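Local coordinates for large adhesion protein (Lap) involved in biofilm formation (Marinobacter hydrocarbonoclasticus, PDB 6XI3) that acts as a calcium-binding adhesin in biofilm formation, with tandem Ig-like beta-sandwich repeats that probably extend it toward its target, at residues L30-D35 with G81-T86; G125-S130 with G178-T183. One frame throughout, in Å; residues are numbered along the deposited sequence.

Overall arrangement
The two contacts illustrate how a tandem-repeat protein reuses one structural solution. Along the chain they come in series, contact 1 closing before contact 2 opens, and equivalent residues such as Y83 and Y180 are 97 positions apart. Each joins the outer strands of a three-stranded antiparallel sheet across its central strand: 29-38 and 82-89 across 43-51 in contact 1, 126-135 and 180-186 across 140-148 in contact 2. A four-stranded sheet accompanies each one in its beta-sandwich. Their centres lie 41 Å apart and their nearest atoms about 20 Å, without touching. Calcium bound by D95, D121, T123, D149 and N205 lies between the two sandwiches, consistent with calcium stiffening the extended adhesin.

Contact 1 of 2, residues L30-D35 with G81-T86; sequences LTVSLD and GSYSLT. With EDO (1,2-ethanediol), chain K.
The phenol hydroxyl of Y83 donates a hydrogen bond to the backbone carbonyl of T31, with OH and O 2.7 Å apart. The C=O...donor angle is 125°, and the donor stands 30° off the carbonyl plane, while T31 O itself lies at the ring edge, near the plane of the ring. Strands 30-35 and 82-86 run roughly parallel with axes 8.9 Å apart, too far for direct pairing, since strand 43-51 runs between them and T31 pairs with T49 and Y83 with G48. The tyrosine therefore bridges a full strand: its chi1 of 66° sets CG between the backbone N and the carbonyl carbon, and the ring reaches across to the far strand. Two aliphatic side chains receive its end. L30 crosses the tyrosine at about a right angle and lays CD1 3.6 Å from Y83 CE1, while V32 meets it obliquely, with CB 3.2 Å from Y83 OH. A102 of strand 96-105, in the facing sheet of the Ig-like beta-sandwich, touches all three. Farther along, S33 OG donates to D35 OD1 on its syn side at 2.9 Å, somewhat out of the carboxylate plane, and S47 holds D35 OD2. Chemically, the hydroxyl of the buried tyrosine has its donor satisfied by a backbone carbonyl, so the tyrosine can carry a polar atom among apolar groups while tying together the two outer strands of the sheet.

Contact 2 of 2, residues G125-S130 with G178-T183; sequences GDLTVS and GSYSLT
Round the ring of Y180, V129 CG2 sits at the edge, near the ring plane and 4.3 Å from Y180 CZ, whereas L127 CG and T128 O both approach at a slant. L127 crosses the tyrosine at about a right angle. With CG anti to the backbone N, L127 brings its CD2 branch to 3.6 Å from Y180 OH. V129 meets the tyrosine from another direction, obliquely, its CB 3.2 Å from Y180 OH. Hydrocarbon thus lines the hydroxyl, which spends its hydrogen on the main chain: Y180 OH donates to T128 O at 2.6 Å, with a C=O...donor angle of 128° and a tilt of 25° from the carbonyl plane. The side-chain hydroxyl of T128 is occupied elsewhere, by T146. Strands 126-130 and 180-183 share their general direction, at 22° with axes 9.0 Å apart, because both pair antiparallel with strand 140-148, T128 with T146 and Y180 with G145. Beneath this three-stranded sheet, the facing sheet of the sandwich closes the core: A199 of strand 193-202 touches L127, V129 and Y180, V156 of strand 155-161 packs on L127 and Y180, and strand 208-217 supplies V209 to L127 and D211 to the backbone N of V129.

Contact 1 of 2, residues L30-D35 with G81-T86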
ATOM      1  N   LEU A  30      63.007 -16.502  28.711  1.00 25.76           N
ATOM      2  CA  LEU A  30      62.194 -17.359  27.826  1.00 26.73           C
ATOM      3  C   LEU A  30      61.535 -16.459  26.790  1.00 27.12           C
ATOM      4  O   LEU A  30      61.016 -15.391  27.179  1.00 28.32           O
ATOM      5  CB  LEU A  30      61.170 -18.125  28.672  1.00 27.52           C
ATOM      6  CG  LEU A  30      60.052 -18.865  27.944  1.00 27.30           C
ATOM      7  CD1 LEU A  30      60.612 -20.001  27.123  1.00 26.10           C
ATOM      8  CD2 LEU A  30      59.066 -19.401  28.967  1.00 31.36           C
ATOM      9  N   THR A  31      61.535 -16.888  25.530  1.00 26.41           N
ATOM     10  CA  THR A  31      60.697 -16.269  24.461  1.00 25.61           C
ATOM     11  C   THR A  31      59.805 -17.341  23.857  1.00 25.28           C
ATOM     12  O   THR A  31      60.228 -18.531  23.778  1.00 25.84           O
ATOM     13  CB  THR A  31      61.514 -15.615  23.334  1.00 27.57           C
ATOM     14  OG1 THR A  31      62.157 -16.671  22.619  1.00 30.38           O
ATOM     15  CG2 THR A  31      62.545 -14.615  23.825  1.00 31.41           C
ATOM     16  N   VAL A  32      58.671 -16.905  23.316  1.00 26.42           N
ATOM     17  CA  VAL A  32      57.814 -17.781  22.487  1.00 24.34           C
ATOM     18  C   VAL A  32      57.356 -16.956  21.281  1.00 27.55           C
ATOM     19  O   VAL A  32      57.144 -15.761  21.447  1.00 26.17           O
ATOM     20  CB  VAL A  32      56.657 -18.338  23.328  1.00 24.47           C
ATOM     21  CG1 VAL A  32      55.661 -17.246  23.721  1.00 22.34           C
ATOM     22  CG2 VAL A  32      55.974 -19.499  22.637  1.00 25.28           C
ATOM     23  N   SER A  33      57.248 -17.565  20.101  1.00 27.33           N
ATOM     24  CA  SER A  33      56.655 -16.913  18.910  1.00 28.31           C
ATOM     25  C   SER A  33      55.627 -17.863  18.346  1.00 27.10           C
ATOM     26  O   SER A  33      55.857 -19.063  18.422  1.00 24.20           O
ATOM     27  CB  SER A  33      57.666 -16.498  17.863  1.00 30.34           C
ATOM     28  OG  SER A  33      58.430 -17.604  17.472  1.00 43.02           O
ATOM     29  N   LEU A  34      54.535 -17.298  17.828  1.00 26.16           N
ATOM     30  CA  LEU A  34      53.538 -18.041  17.036  1.00 29.10           C
ATOM     31  C   LEU A  34      53.947 -17.858  15.571  1.00 29.18           C
ATOM     32  O   LEU A  34      53.778 -16.767  15.056  1.00 32.70           O
ATOM     33  CB  LEU A  34      52.163 -17.479  17.371  1.00 27.39           C
ATOM     34  CG  LEU A  34      51.005 -18.044  16.561  1.00 28.09           C
ATOM     35  CD1 LEU A  34      50.830 -19.540  16.799  1.00 27.00           C
ATOM     36  CD2 LEU A  34      49.740 -17.294  16.915  1.00 27.02           C
ATOM     37  N   ASP A  35      54.560 -18.869  14.970  1.00 28.57           N
ATOM     38  CA  ASP A  35      55.203 -18.731  13.641  1.00 28.78           C
ATOM     39  C   ASP A  35      54.161 -18.832  12.541  1.00 30.32           C
ATOM     40  O   ASP A  35      54.280 -18.087  11.572  1.00 32.55           O
ATOM     41  CB  ASP A  35      56.275 -19.774  13.452  1.00 28.75           C
ATOM     42  CG  ASP A  35      57.335 -19.595  14.524  1.00 31.88           C
ATOM     43  OD1 ASP A  35      57.683 -18.437  14.798  1.00 33.79           O
ATOM     44  OD2 ASP A  35      57.779 -20.596  15.054  1.00 30.48           O
ATOM     45  N   GLY A  81      69.102 -24.464  23.682  1.00 24.32           N
ATOM     46  CA  GLY A  81      68.174 -23.637  24.455  1.00 22.94           C
ATOM     47  C   GLY A  81      66.893 -23.381  23.682  1.00 23.61           C
ATOM     48  O   GLY A  81      65.995 -22.739  24.251  1.00 22.68           O
ATOM     49  N   SER A  82      66.776 -23.886  22.446  1.00 23.05           N
ATOM     50  CA  SER A  82      65.591 -23.589  21.599  1.00 22.70           C
ATOM     51  C   SER A  82      64.559 -24.691  21.797  1.00 21.19           C
ATOM     52  O   SER A  82      64.890 -25.783  22.322  1.00 21.70           O
ATOM     53  CB  SER A  82      65.959 -23.407  20.139  1.00 24.76           C
ATOM     54  OG  SER A  82      66.379 -24.641  19.611  1.00 24.82           O
ATOM     55  N   TYR A  83      63.330 -24.424  21.376  1.00 22.32           N
ATOM     56  CA  TYR A  83      62.232 -25.406  21.442  1.00 22.67           C
ATOM     57  C   TYR A  83      61.287 -25.072  20.299  1.00 22.55           C
ATOM     58  O   TYR A  83      61.318 -23.942  19.836  1.00 20.36           O
ATOM     59  CB  TYR A  83      61.537 -25.392  22.808  1.00 24.08           C
ATOM     60  CG  TYR A  83      60.791 -24.137  23.156  1.00 22.39           C
ATOM     61  CD1 TYR A  83      61.439 -23.052  23.687  1.00 22.91           C
ATOM     62  CD2 TYR A  83      59.422 -24.071  23.008  1.00 23.20           C
ATOM     63  CE1 TYR A  83      60.752 -21.912  24.025  1.00 24.12           C
ATOM     64  CE2 TYR A  83      58.720 -22.926  23.313  1.00 21.08           C
ATOM     65  CZ  TYR A  83      59.389 -21.841  23.811  1.00 23.01           C
ATOM     66  OH  TYR A  83      58.724 -20.704  24.145  1.00 22.29           O
ATOM     67  N   SER A  84      60.532 -26.050  19.834  1.00 22.93           N
ATOM     68  CA  SER A  84      59.451 -25.786  18.855  1.00 25.47           C
ATOM     69  C   SER A  84      58.394 -26.885  18.890  1.00 20.97           C
ATOM     70  O   SER A  84      58.641 -27.944  19.420  1.00 22.46           O
ATOM     71  CB  SER A  84      60.023 -25.649  17.473  1.00 28.70           C
ATOM     72  OG  SER A  84      60.480 -26.922  17.100  1.00 30.22           O
ATOM     73  N   LEU A  85      57.198 -26.555  18.418  1.00 22.40           N
ATOM     74  CA  LEU A  85      56.087 -27.511  18.210  1.00 24.51           C
ATOM     75  C   LEU A  85      55.502 -27.190  16.824  1.00 24.08           C
ATOM     76  O   LEU A  85      55.371 -26.008  16.526  1.00 26.57           O
ATOM     77  CB  LEU A  85      55.033 -27.367  19.312  1.00 24.74           C
ATOM     78  CG  LEU A  85      55.443 -27.829  20.713  1.00 26.24           C
ATOM     79  CD1 LEU A  85      54.296 -27.698  21.707  1.00 24.72           C
ATOM     80  CD2 LEU A  85      55.932 -29.272  20.704  1.00 26.23           C
ATOM     81  N   THR A  86      55.240 -28.208  16.013  1.00 26.47           N
ATOM     82  CA  THR A  86      54.666 -28.102  14.636  1.00 28.52           C
ATOM     83  C   THR A  86      53.324 -28.832  14.622  1.00 27.37           C
ATOM     84  O   THR A  86      53.255 -29.910  15.212  1.00 26.90           O
ATOM     85  CB  THR A  86      55.635 -28.714  13.610  1.00 31.17           C
ATOM     86  OG1 THR A  86      56.849 -27.962  13.647  1.00 31.69           O
ATOM     87  CG2 THR A  86      55.093 -28.712  12.189  1.00 31.58           C
TER
HETATM   88  C1  EDO K 510      56.098 -12.489  21.239  1.00 43.55           C
HETATM   89  O1  EDO K 510      56.148 -12.938  19.885  1.00 44.72           O
HETATM   90  C2  EDO K 510      56.798 -13.400  22.226  1.00 36.60           C
HETATM   91  O2  EDO K 510      58.227 -13.270  22.264  1.00 48.53           O

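Contact 2 of 2, residues G125-S130 with G178-T183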
ATOM      1  N   GLY A 125      32.211 -16.602   8.348  1.00 28.09           N
ATOM      2  CA  GLY A 125      31.035 -16.042   9.027  1.00 29.44           C
ATOM      3  C   GLY A 125      29.859 -15.989   8.060  1.00 29.49           C
ATOM      4  O   GLY A 125      30.097 -15.705   6.863  1.00 31.30           O
ATOM      5  N   ASP A 126      28.659 -16.283   8.545  1.00 30.15           N
ATOM      6  CA  ASP A 126      27.437 -16.268   7.695  1.00 29.52           C
ATOM      7  C   ASP A 126      26.233 -16.022   8.594  1.00 26.57           C
ATOM      8  O   ASP A 126      26.301 -16.315   9.799  1.00 27.25           O
ATOM      9  CB  ASP A 126      27.321 -17.577   6.898  1.00 34.53           C
ATOM     10  CG  ASP A 126      26.457 -17.497   5.643  1.00 40.79           C
ATOM     11  OD1 ASP A 126      26.328 -16.402   5.097  1.00 43.67           O
ATOM     12  OD2 ASP A 126      25.916 -18.538   5.239  1.00 52.34           O
ATOM     13  N   LEU A 127      25.150 -15.492   8.027  1.00 26.71           N
ATOM     14  CA  LEU A 127      23.873 -15.369   8.764  1.00 25.02           C
ATOM     15  C   LEU A 127      22.753 -15.630   7.759  1.00 25.86           C
ATOM     16  O   LEU A 127      22.920 -15.225   6.620  1.00 24.47           O
ATOM     17  CB  LEU A 127      23.781 -13.974   9.393  1.00 24.30           C
ATOM     18  CG  LEU A 127      22.507 -13.697  10.196  1.00 28.24           C
ATOM     19  CD1 LEU A 127      22.777 -12.739  11.347  1.00 29.27           C
ATOM     20  CD2 LEU A 127      21.403 -13.123   9.298  1.00 26.26           C
ATOM     21  N   THR A 128      21.694 -16.302   8.205  1.00 25.84           N
ATOM     22  CA  THR A 128      20.422 -16.454   7.463  1.00 29.36           C
ATOM     23  C   THR A 128      19.323 -15.862   8.343  1.00 29.19           C
ATOM     24  O   THR A 128      19.465 -15.887   9.600  1.00 25.96           O
ATOM     25  CB  THR A 128      20.131 -17.912   7.076  1.00 30.01           C
ATOM     26  OG1 THR A 128      19.801 -18.637   8.267  1.00 32.82           O
ATOM     27  CG2 THR A 128      21.279 -18.577   6.335  1.00 30.03           C
ATOM     28  N   VAL A 129      18.298 -15.306   7.710  1.00 26.78           N
ATOM     29  CA  VAL A 129      17.033 -14.969   8.411  1.00 28.62           C
ATOM     30  C   VAL A 129      15.863 -15.449   7.552  1.00 31.68           C
ATOM     31  O   VAL A 129      15.967 -15.414   6.324  1.00 28.70           O
ATOM     32  CB  VAL A 129      16.913 -13.478   8.706  1.00 27.06           C
ATOM     33  CG1 VAL A 129      16.740 -12.659   7.436  1.00 28.05           C
ATOM     34  CG2 VAL A 129      15.766 -13.256   9.679  1.00 27.47           C
ATOM     35  N   SER A 130      14.798 -15.907   8.187  1.00 31.96           N
ATOM     36  CA  SER A 130      13.626 -16.409   7.440  1.00 35.74           C
ATOM     37  C   SER A 130      12.353 -16.080   8.213  1.00 35.71           C
ATOM     38  O   SER A 130      12.340 -16.182   9.464  1.00 30.48           O
ATOM     39  CB  SER A 130      13.790 -17.871   7.102  1.00 37.99           C
ATOM     40  OG  SER A 130      13.130 -18.686   8.035  1.00 46.80           O
ATOM     41  N   GLY A 178      24.116 -21.551  17.354  1.00 34.19           N
ATOM     42  CA  GLY A 178      24.198 -20.395  16.446  1.00 31.76           C
ATOM     43  C   GLY A 178      22.841 -19.964  15.897  1.00 31.37           C
ATOM     44  O   GLY A 178      22.829 -19.041  15.060  1.00 31.12           O
ATOM     45  N   SER A 179      21.741 -20.606  16.315  1.00 30.05           N
ATOM     46  CA  SER A 179      20.364 -20.263  15.881  1.00 31.82           C
ATOM     47  C   SER A 179      19.800 -19.120  16.736  1.00 30.68           C
ATOM     48  O   SER A 179      20.313 -18.842  17.833  1.00 31.19           O
ATOM     49  CB  SER A 179      19.449 -21.461  15.875  1.00 33.23           C
ATOM     50  OG  SER A 179      19.128 -21.862  17.187  1.00 32.94           O
ATOM     51  N   TYR A 180      18.819 -18.408  16.194  1.00 26.36           N
ATOM     52  CA  TYR A 180      18.107 -17.314  16.894  1.00 27.83           C
ATOM     53  C   TYR A 180      16.681 -17.319  16.350  1.00 29.97           C
ATOM     54  O   TYR A 180      16.448 -17.886  15.239  1.00 26.62           O
ATOM     55  CB  TYR A 180      18.813 -15.972  16.699  1.00 29.19           C
ATOM     56  CG  TYR A 180      18.749 -15.472  15.276  1.00 31.21           C
ATOM     57  CD1 TYR A 180      17.683 -14.694  14.831  1.00 29.56           C
ATOM     58  CD2 TYR A 180      19.756 -15.787  14.371  1.00 30.61           C
ATOM     59  CE1 TYR A 180      17.620 -14.248  13.520  1.00 31.09           C
ATOM     60  CE2 TYR A 180      19.707 -15.338  13.057  1.00 29.03           C
ATOM     61  CZ  TYR A 180      18.621 -14.599  12.626  1.00 30.27           C
ATOM     62  OH  TYR A 180      18.607 -14.141  11.345  1.00 30.64           O
ATOM     63  N   SER A 181      15.756 -16.820  17.153  1.00 28.24           N
ATOM     64  CA  SER A 181      14.316 -16.785  16.802  1.00 33.26           C
ATOM     65  C   SER A 181      13.612 -15.709  17.627  1.00 35.13           C
ATOM     66  O   SER A 181      14.120 -15.365  18.710  1.00 28.27           O
ATOM     67  CB  SER A 181      13.676 -18.118  17.007  1.00 35.46           C
ATOM     68  OG  SER A 181      13.518 -18.352  18.386  1.00 40.40           O
ATOM     69  N   LEU A 182      12.531 -15.162  17.066  1.00 28.32           N
ATOM     70  CA  LEU A 182      11.578 -14.302  17.789  1.00 29.76           C
ATOM     71  C   LEU A 182      10.168 -14.755  17.433  1.00 31.76           C
ATOM     72  O   LEU A 182       9.918 -15.148  16.251  1.00 30.74           O
ATOM     73  CB  LEU A 182      11.772 -12.850  17.369  1.00 30.63           C
ATOM     74  CG  LEU A 182      13.073 -12.192  17.809  1.00 32.80           C
ATOM     75  CD1 LEU A 182      13.156 -10.803  17.206  1.00 33.48           C
ATOM     76  CD2 LEU A 182      13.169 -12.116  19.335  1.00 33.78           C
ATOM     77  N   THR A 183       9.296 -14.663  18.413  1.00 28.26           N
ATOM     78  CA  THR A 183       7.880 -15.082  18.328  1.00 32.49           C
ATOM     79  C   THR A 183       7.032 -13.869  18.644  1.00 28.83           C
ATOM     80  O   THR A 183       7.397 -13.135  19.569  1.00 30.29           O
ATOM     81  CB  THR A 183       7.606 -16.262  19.263  1.00 32.84           C
ATOM     82  OG1 THR A 183       8.634 -17.168  18.878  1.00 36.91           O
ATOM     83  CG2 THR A 183       6.250 -16.894  19.063  1.00 34.59           C
TER